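Local coordinates for protein sgbp-b (Bacteroides uniformis, PDB 7K44) that probably binds xyloglucan at the bacterial cell surface, as a surface glycan-binding protein of a polysaccharide utilization locus, at residues Pro126-Val131 and Val142-Gln147; Asn148-Val153 and Glu171-Leu176; Ile155-Arg160 and Cys188-Thr193. All coordinates share one frame; numbering follows the deposited sequence.

Interaction 1 of 3, residues Pro126-Val131 and Val142-Gln147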
loop_
_atom_site.group_PDB
_atom_site.type_symbol
_atom_site.label_atom_id
_atom_site.label_comp_id
_atom_site.label_asym_id
_atom_site.label_seq_id
_atom_site.Cartn_x
_atom_site.Cartn_y
_atom_site.Cartn_z
ATOM N N PRO A 126 7.662 5.257 -14.099
ATOM C CA PRO A 126 7.304 5.003 -12.704
ATOM C C PRO A 126 7.311 3.510 -12.424
ATOM O O PRO A 126 7.230 2.674 -13.325
ATOM C CB PRO A 126 5.885 5.570 -12.601
ATOM C CG PRO A 126 5.300 5.329 -13.984
ATOM C CD PRO A 126 6.482 5.491 -14.947
ATOM N N SER A 127 7.413 3.180 -11.144
ATOM C CA SER A 127 7.337 1.795 -10.712
ATOM C C SER A 127 6.561 1.750 -9.410
ATOM O O SER A 127 6.514 2.732 -8.665
ATOM C CB SER A 127 8.724 1.170 -10.524
ATOM O OG SER A 127 9.560 1.993 -9.730
ATOM N N ILE A 128 5.929 0.607 -9.156
ATOM C CA ILE A 128 5.159 0.379 -7.938
ATOM C C ILE A 128 5.779 -0.788 -7.186
ATOM O O ILE A 128 5.960 -1.873 -7.752
ATOM C CB ILE A 128 3.687 0.087 -8.257
ATOM C CG1 ILE A 128 3.028 1.326 -8.848
ATOM C CG2 ILE A 128 2.966 -0.366 -6.983
ATOM C CD1 ILE A 128 1.744 1.035 -9.622
ATOM N N SER A 129 6.108 -0.570 -5.914
ATOM C CA SER A 129 6.642 -1.649 -5.096
ATOM C C SER A 129 5.641 -2.208 -4.092
ATOM O O SER A 129 5.731 -3.388 -3.750
ATOM C CB SER A 129 7.911 -1.210 -4.360
ATOM O OG SER A 129 7.653 -0.120 -3.497
ATOM N N LYS A 130 4.697 -1.403 -3.611
ATOM C CA LYS A 130 3.747 -1.866 -2.609
ATOM C C LYS A 130 2.450 -1.078 -2.745
ATOM O O LYS A 130 2.461 0.102 -3.095
ATOM C CB LYS A 130 4.323 -1.678 -1.199
ATOM C CG LYS A 130 4.950 -2.931 -0.614
ATOM C CD LYS A 130 4.839 -2.944 0.904
ATOM C CE LYS A 130 5.668 -1.841 1.529
ATOM N NZ LYS A 130 5.873 -2.088 2.986
ATOM N N VAL A 131 1.321 -1.741 -2.452
ATOM C CA VAL A 131 0.008 -1.104 -2.449
ATOM C C VAL A 131 -0.675 -1.458 -1.134
ATOM O O VAL A 131 -0.523 -2.575 -0.620
ATOM C CB VAL A 131 -0.868 -1.519 -3.653
ATOM C CG1 VAL A 131 -2.110 -0.652 -3.731
ATOM C CG2 VAL A 131 -0.091 -1.432 -4.944
ATOM N N VAL A 142 -6.189 4.992 -0.421
ATOM C CA VAL A 142 -5.252 3.964 -0.842
ATOM C C VAL A 142 -3.873 4.603 -0.861
ATOM O O VAL A 142 -3.737 5.761 -1.264
ATOM C CB VAL A 142 -5.627 3.478 -2.257
ATOM C CG1 VAL A 142 -4.726 2.333 -2.673
ATOM C CG2 VAL A 142 -7.100 3.094 -2.341
ATOM N N THR A 143 -2.866 3.879 -0.401
ATOM C CA THR A 143 -1.486 4.347 -0.426
ATOM C C THR A 143 -0.674 3.451 -1.348
ATOM O O THR A 143 -0.836 2.228 -1.338
ATOM C CB THR A 143 -0.885 4.341 0.983
ATOM O OG1 THR A 143 -1.705 5.141 1.840
ATOM C CG2 THR A 143 0.520 4.940 0.975
ATOM N N VAL A 144 0.195 4.062 -2.162
ATOM C CA VAL A 144 1.050 3.319 -3.085
ATOM C C VAL A 144 2.488 3.761 -2.859
ATOM O O VAL A 144 2.753 4.963 -2.762
ATOM C CB VAL A 144 0.644 3.566 -4.554
ATOM C CG1 VAL A 144 1.489 2.707 -5.497
ATOM C CG2 VAL A 144 -0.837 3.272 -4.764
ATOM N N LEU A 145 3.400 2.798 -2.748
ATOM C CA LEU A 145 4.833 3.066 -2.673
ATOM C C LEU A 145 5.475 2.706 -4.003
ATOM O O LEU A 145 5.105 1.714 -4.635
ATOM C CB LEU A 145 5.514 2.231 -1.587
ATOM C CG LEU A 145 5.029 2.371 -0.146
ATOM C CD1 LEU A 145 6.017 1.721 0.800
ATOM C CD2 LEU A 145 4.857 3.821 0.195
ATOM N N GLY A 146 6.444 3.513 -4.428
ATOM C CA GLY A 146 7.123 3.219 -5.670
ATOM C C GLY A 146 8.190 4.248 -5.952
ATOM O O GLY A 146 8.734 4.838 -5.018
ATOM N N GLN A 147 8.501 4.471 -7.225
ATOM C CA GLN A 147 9.520 5.446 -7.597
ATOM C C GLN A 147 9.053 6.203 -8.825
ATOM O O GLN A 147 8.322 5.665 -9.662
ATOM C CB GLN A 147 10.869 4.780 -7.911
ATOM C CG GLN A 147 11.497 4.024 -6.742
ATOM C CD GLN A 147 11.934 4.942 -5.614
ATOM O OE1 GLN A 147 12.201 6.121 -5.829
ATOM N NE2 GLN A 147 12.015 4.398 -4.407
HETATM O O HOH W 1 10.462 1.354 -4.432
#

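Interaction 2 of 3, residues Asn148-Val153 and Glu171-Leu176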
loop_
_atom_site.group_PDB
_atom_site.type_symbol
_atom_site.label_atom_id
_atom_site.label_comp_id
_atom_site.label_asym_id
_atom_site.label_seq_id
_atom_site.Cartn_x
_atom_site.Cartn_y
_atom_site.Cartn_z
ATOM N N ASN A 148 9.495 7.461 -8.927
ATOM C CA ASN A 148 9.301 8.276 -10.129
ATOM C C ASN A 148 7.832 8.587 -10.418
ATOM O O ASN A 148 7.360 8.477 -11.553
ATOM C CB ASN A 148 10.028 7.678 -11.330
ATOM C CG ASN A 148 11.509 7.606 -11.092
ATOM O OD1 ASN A 148 12.155 8.636 -10.900
ATOM N ND2 ASN A 148 12.047 6.399 -11.037
ATOM N N PHE A 149 7.115 9.014 -9.376
ATOM C CA PHE A 149 5.711 9.401 -9.469
ATOM C C PHE A 149 5.504 10.860 -9.909
ATOM O O PHE A 149 4.417 11.414 -9.719
ATOM C CB PHE A 149 5.005 9.162 -8.125
ATOM C CG PHE A 149 4.830 7.704 -7.751
ATOM C CD1 PHE A 149 4.866 6.699 -8.703
ATOM C CD2 PHE A 149 4.614 7.355 -6.424
ATOM C CE1 PHE A 149 4.694 5.367 -8.339
ATOM C CE2 PHE A 149 4.433 6.027 -6.048
ATOM C CZ PHE A 149 4.473 5.030 -7.005
ATOM N N MET A 150 6.514 11.494 -10.486
ATOM C CA MET A 150 6.388 12.865 -10.956
ATOM C C MET A 150 5.500 12.934 -12.196
ATOM O O MET A 150 5.464 12.012 -13.012
ATOM C CB MET A 150 7.774 13.356 -11.358
ATOM C CG MET A 150 8.483 12.319 -12.238
ATOM S SD MET A 150 10.261 12.220 -12.078
ATOM C CE MET A 150 10.434 11.573 -10.429
ATOM N N ASP A 151 4.787 14.051 -12.343
ATOM C CA ASP A 151 4.002 14.347 -13.545
ATOM C C ASP A 151 2.976 13.249 -13.830
ATOM O O ASP A 151 2.943 12.648 -14.906
ATOM C CB ASP A 151 4.900 14.607 -14.758
ATOM C CG ASP A 151 5.897 15.712 -14.512
ATOM O OD1 ASP A 151 5.519 16.728 -13.890
ATOM O OD2 ASP A 151 7.059 15.559 -14.932
ATOM N N ILE A 152 2.120 13.012 -12.840
ATOM C CA ILE A 152 1.105 11.975 -12.968
ATOM C C ILE A 152 0.068 12.380 -14.004
ATOM O O ILE A 152 -0.421 13.520 -14.014
ATOM C CB ILE A 152 0.452 11.686 -11.610
ATOM C CG1 ILE A 152 1.415 10.909 -10.725
ATOM C CG2 ILE A 152 -0.848 10.892 -11.793
ATOM C CD1 ILE A 152 0.864 10.614 -9.373
ATOM N N VAL A 153 -0.278 11.440 -14.876
ATOM C CA VAL A 153 -1.326 11.627 -15.865
ATOM C C VAL A 153 -2.620 10.942 -15.447
ATOM O O VAL A 153 -3.705 11.498 -15.623
ATOM C CB VAL A 153 -0.840 11.121 -17.240
ATOM C CG1 VAL A 153 -1.971 11.119 -18.245
ATOM C CG2 VAL A 153 0.314 11.982 -17.734
ATOM N N GLU A 171 7.119 14.458 -1.656
ATOM C CA GLU A 171 8.077 15.327 -2.333
ATOM C C GLU A 171 9.127 14.515 -3.085
ATOM O O GLU A 171 9.597 14.929 -4.153
ATOM C CB GLU A 171 8.710 16.305 -1.348
ATOM C CG GLU A 171 7.920 17.600 -1.185
ATOM C CD GLU A 171 7.036 17.908 -2.390
ATOM O OE1 GLU A 171 7.559 18.431 -3.398
ATOM O OE2 GLU A 171 5.817 17.629 -2.332
ATOM N N ALA A 172 9.489 13.344 -2.556
ATOM C CA ALA A 172 10.451 12.454 -3.199
ATOM C C ALA A 172 9.851 11.622 -4.327
ATOM O O ALA A 172 10.568 10.797 -4.905
ATOM C CB ALA A 172 11.107 11.530 -2.166
ATOM N N ASN A 173 8.567 11.817 -4.642
ATOM C CA ASN A 173 7.893 11.119 -5.738
ATOM C C ASN A 173 7.927 9.600 -5.574
ATOM O O ASN A 173 7.926 8.860 -6.560
ATOM C CB ASN A 173 8.410 11.551 -7.114
ATOM C CG ASN A 173 8.226 13.034 -7.362
ATOM O OD1 ASN A 173 9.197 13.773 -7.541
ATOM N ND2 ASN A 173 6.984 13.478 -7.387
ATOM N N ASP A 174 7.961 9.118 -4.328
ATOM C CA ASP A 174 8.045 7.690 -4.043
ATOM C C ASP A 174 6.846 7.173 -3.259
ATOM O O ASP A 174 6.856 6.016 -2.828
ATOM C CB ASP A 174 9.338 7.344 -3.294
ATOM C CG ASP A 174 9.463 8.081 -1.976
ATOM O OD1 ASP A 174 8.589 8.922 -1.675
ATOM O OD2 ASP A 174 10.438 7.819 -1.243
ATOM N N MET A 175 5.829 8.004 -3.055
ATOM C CA MET A 175 4.645 7.607 -2.308
ATOM C C MET A 175 3.486 8.474 -2.768
ATOM O O MET A 175 3.666 9.668 -3.030
ATOM C CB MET A 175 4.867 7.802 -0.804
ATOM C CG MET A 175 3.872 7.070 0.073
ATOM S SD MET A 175 3.125 8.126 1.313
ATOM C CE MET A 175 2.039 9.076 0.273
ATOM N N LEU A 176 2.306 7.876 -2.882
ATOM C CA LEU A 176 1.137 8.685 -3.171
ATOM C C LEU A 176 -0.064 8.088 -2.462
ATOM O O LEU A 176 -0.065 6.912 -2.084
ATOM C CB LEU A 176 0.877 8.890 -4.675
ATOM C CG LEU A 176 0.624 7.680 -5.571
ATOM C CD1 LEU A 176 -0.794 7.168 -5.425
ATOM C CD2 LEU A 176 0.898 8.036 -7.017
HETATM O O HOH W 2 11.056 8.695 -6.958
#

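Interaction 3 of 3, residues Ile155-Arg160 and Cys188-Thr193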
loop_
_atom_site.group_PDB
_atom_site.type_symbol
_atom_site.label_atom_id
_atom_site.label_comp_id
_atom_site.label_asym_id
_atom_site.label_seq_id
_atom_site.Cartn_x
_atom_site.Cartn_y
_atom_site.Cartn_z
ATOM N N ILE A 155 -4.390 7.509 -12.784
ATOM C CA ILE A 155 -4.348 6.292 -11.984
ATOM C C ILE A 155 -5.611 5.513 -12.315
ATOM O O ILE A 155 -6.724 6.029 -12.153
ATOM C CB ILE A 155 -4.255 6.592 -10.480
ATOM C CG1 ILE A 155 -3.050 7.491 -10.195
ATOM C CG2 ILE A 155 -4.159 5.283 -9.692
ATOM C CD1 ILE A 155 -2.864 7.838 -8.739
ATOM N N THR A 156 -5.441 4.288 -12.806
ATOM C CA THR A 156 -6.547 3.529 -13.363
ATOM C C THR A 156 -6.559 2.111 -12.801
ATOM O O THR A 156 -5.546 1.585 -12.326
ATOM C CB THR A 156 -6.468 3.473 -14.894
ATOM O OG1 THR A 156 -5.260 2.807 -15.283
ATOM C CG2 THR A 156 -6.461 4.886 -15.475
ATOM N N MET A 157 -7.735 1.496 -12.887
ATOM C CA MET A 157 -7.932 0.122 -12.425
ATOM C C MET A 157 -9.065 -0.446 -13.273
ATOM O O MET A 157 -10.233 -0.129 -13.042
ATOM C CB MET A 157 -8.283 0.098 -10.944
ATOM C CG MET A 157 -9.148 1.269 -10.514
ATOM S SD MET A 157 -9.275 1.447 -8.730
ATOM C CE MET A 157 -7.585 1.792 -8.274
ATOM N N GLY A 158 -8.715 -1.273 -14.248
ATOM C CA GLY A 158 -9.750 -1.742 -15.155
ATOM C C GLY A 158 -10.344 -0.559 -15.898
ATOM O O GLY A 158 -9.625 0.287 -16.441
ATOM N N ASN A 159 -11.674 -0.470 -15.902
ATOM C CA ASN A 159 -12.369 0.632 -16.554
ATOM C C ASN A 159 -12.699 1.780 -15.601
ATOM O O ASN A 159 -13.596 2.578 -15.893
ATOM C CB ASN A 159 -13.632 0.123 -17.247
ATOM C CG ASN A 159 -14.655 -0.398 -16.264
ATOM O OD1 ASN A 159 -14.314 -0.787 -15.144
ATOM N ND2 ASN A 159 -15.919 -0.407 -16.673
ATOM N N ARG A 160 -11.996 1.892 -14.477
ATOM C CA ARG A 160 -12.182 2.985 -13.530
ATOM C C ARG A 160 -10.945 3.871 -13.516
ATOM O O ARG A 160 -9.822 3.386 -13.663
ATOM C CB ARG A 160 -12.400 2.457 -12.109
ATOM C CG ARG A 160 -13.507 1.434 -11.970
ATOM C CD ARG A 160 -14.887 2.094 -11.925
ATOM N NE ARG A 160 -15.924 1.073 -11.850
ATOM C CZ ARG A 160 -16.611 0.631 -12.897
ATOM N NH1 ARG A 160 -16.383 1.140 -14.100
ATOM N NH2 ARG A 160 -17.528 -0.316 -12.739
ATOM N N CYS A 188 -8.180 -6.917 -12.379
ATOM C CA CYS A 188 -7.646 -6.037 -13.410
ATOM C C CYS A 188 -6.241 -5.620 -12.992
ATOM O O CYS A 188 -5.650 -6.192 -12.072
ATOM C CB CYS A 188 -8.552 -4.811 -13.569
ATOM S SG CYS A 188 -8.818 -3.926 -11.991
ATOM N N SER A 189 -5.693 -4.623 -13.684
ATOM C CA SER A 189 -4.401 -4.050 -13.343
ATOM C C SER A 189 -4.621 -2.668 -12.744
ATOM O O SER A 189 -5.411 -1.880 -13.272
ATOM C CB SER A 189 -3.510 -3.918 -14.583
ATOM O OG SER A 189 -2.998 -5.181 -14.982
ATOM N N LEU A 190 -3.949 -2.402 -11.632
ATOM C CA LEU A 190 -3.766 -1.040 -11.156
ATOM C C LEU A 190 -2.621 -0.422 -11.943
ATOM O O LEU A 190 -1.550 -1.019 -12.059
ATOM C CB LEU A 190 -3.405 -1.067 -9.673
ATOM C CG LEU A 190 -2.945 0.255 -9.058
ATOM C CD1 LEU A 190 -4.092 1.245 -9.038
ATOM C CD2 LEU A 190 -2.372 0.027 -7.651
ATOM N N ALA A 191 -2.845 0.764 -12.500
ATOM C CA ALA A 191 -1.844 1.395 -13.354
ATOM C C ALA A 191 -1.689 2.850 -12.959
ATOM O O ALA A 191 -2.683 3.578 -12.856
ATOM C CB ALA A 191 -2.243 1.296 -14.828
ATOM N N ILE A 192 -0.448 3.269 -12.734
ATOM C CA ILE A 192 -0.114 4.674 -12.549
ATOM C C ILE A 192 0.646 5.116 -13.790
ATOM O O ILE A 192 1.685 4.537 -14.128
ATOM C CB ILE A 192 0.734 4.905 -11.293
ATOM C CG1 ILE A 192 -0.036 4.503 -10.033
ATOM C CG2 ILE A 192 1.163 6.374 -11.225
ATOM C CD1 ILE A 192 0.824 4.585 -8.776
ATOM N N THR A 193 0.120 6.115 -14.478
ATOM C CA THR A 193 0.729 6.625 -15.696
ATOM C C THR A 193 1.239 8.030 -15.428
ATOM O O THR A 193 0.497 8.879 -14.919
ATOM C CB THR A 193 -0.276 6.634 -16.846
ATOM O OG1 THR A 193 -0.668 5.291 -17.153
ATOM C CG2 THR A 193 0.347 7.255 -18.096
HETATM O O HOH W 3 -5.239 0.024 -15.289
HETATM O O HOH W 4 -7.028 -3.420 -16.137
#

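Interaction 1 of 3, residues Pro126-Val131 and Val142-Gln147
Val142 and Val131 meet at one end of this antiparallel beta hairpin, where their CG1 methyls cross 4.1 Å apart. Two residues on, Val144 lies on the same face. Its CG1, trans to the backbone N (chi1 -176°), reaches Ile128 CG2 at 3.7 Å, and these branched, purely apolar side chains suit a face that packs against Leu190 and Ile192 of the facing sheet.

Leu145 holds the centre. Its N gives a hydrogen bond of 2.9 Å to Lys130 O, while its O takes a short bond from Ser129 N at 2.8 Å and a weak one from Lys130 N at 3.3 Å. Two residues thus answer to one, the classic beta bulge, which shifts the register by one. On the outer face Leu145 CD1 runs alongside the lysine chain, 3.7 Å from Lys130 CE in the conformer given; the ammonium end goes on to Phe322, bonding its carbonyl and resting on its ring.

Gly146 pairs with Ile128 so closely that a beta carbon would lie about 1.9 Å from Ser127 O; only glycine fits here. Gln147 ends the ladder by exchanging two 3.0 Å bonds with Ser127, N to O in both directions. Its amide end leads off to a water that links it weakly to Ser129 OG.

The chemistry is therefore divided: backbone bonds set the register, valines and isoleucine form an oily inner face of this Ig-like IPT/TIG domain, and serine, lysine and glutamine suit the outer face, where Leu145 is sheltered by the lysine chain and Phe322.

Interaction 2 of 3, residues Asn148-Val153 and Glu171-Leu176
Asn148 meets the 171-176 turn through a water: its backbone N donates to the water at 2.8 Å, and the water lies 3.0 Å from Ala172 O, to which it can donate. Asn148 has left-handed backbone angles, as does Asn173 across from it, a conformation that asparagine tolerates better than most residues.

Phe149 carries the contact. Its N bonds Asn173 O at 2.9 Å, the one direct hydrogen bond between the segments. With CG trans to its own carbonyl carbon (chi1 -69°), the ring drops inward, and Leu176 CD2 sits over one face, 4.1 Å from the centroid and 23° off the normal, a CH-pi contact displaced toward the rim. The backbone around Asp174 and Met175 passes the ring obliquely. Replacing Phe149 by alanine is likely to open a gap beneath Leu176 and leave its CD2 methyl without the aromatic face it packs on.

The Met150 and Asn173 side chains cross at about a right angle, the flexible thioether chain bent so that Met150 CE comes 3.8 Å from Asn173 OD1. Further on, Ile152 sends CD1 obliquely to Leu176 CD2 at 3.5 Å, a tight methyl contact, so the same leucine methyl touches both the isoleucine and the Phe149 ring.

The contact closes one end of the beta sandwich, where the loop leading into strand 152-157 meets the turn before strand 175-179. Phe149 and Leu176 both rest on Val144 of strand 141-147, Ile192 of strand 188-194 and Val169 of strand 168-169, so their side chains bridge the two sheets.

Interaction 3 of 3, residues Ile155-Arg160 and Cys188-Thr193
Thr156 and Ala191 face each other through peptide units, the flat groups of this contact; no aromatic ring meets across it. Thr156 N lies in the carbonyl plane of Ala191, 2.8 Å from Ala191 O, and Ala191 N returns a bond of equal length to Thr156 O, tilted 23° from that carbonyl plane. The pair fixes the antiparallel register.

Beside these bonds Thr156 OG1 comes 3.4 Å from Ala191 CB; the small alanine allows the hydroxyl to lie close. That hydroxyl also shares a water with Ser189 O. Where the ladder frays, Gly158 N reaches Ser189 O only weakly, at 3.5 Å, and a second water takes a bond from Ser189 N and a weak one from Gly158 N.

The other face is apolar. Leu190 CD1 touches Ile155 CG2 at 4.1 Å and, in the conformer given, Met157 CE at 3.6 Å. Both neighbours run alongside the leucine and point the same way. Near the turn, Cys188 SG, set between its own backbone N and carbonyl carbon, packs 3.5 Å from Gly158 N. Gly158 belongs to a type II' turn from Met157 to Arg160; its positive phi (62°) suits glycine, and a beta carbon would crowd Cys188.

Within the sheet, strand 188-194 lies between strands 152-157 and 197-204, and the turn leads to edge strand 160-161. Across the core Ile155 meets Leu176 and Phe178 of strand 175-179, Met157 meets Phe178 and Ile192 meets Leu176, while Leu190 packs on Val131 of strand 127-131. Phe204 of strand 197-204 flanks Met157, Cys188 and Leu190.

How the interactions relate
All three interactions build one Ig-like sandwich, the IPT/TIG domain. Interaction 1 and strand 175-179 of interaction 2 share a sheet: their centres are about 9 Å apart, and Val144 N lies 2.9 Å from Leu176 O. Interaction 3 belongs to the facing sheet, its centre about 13 Å from interaction 1, with Val144 CG1 meeting Ile192 CD1 at 3.8 Å across the core. Interaction 2 spans both layers, its Val153 N lying 2.7 Å from Thr193 O of interaction 3, about 16 Å away between centres. None of their residues binds the calcium ion, whose ligands, among them Asp215 and Asp378, belong to the xyloglucan-binding domain.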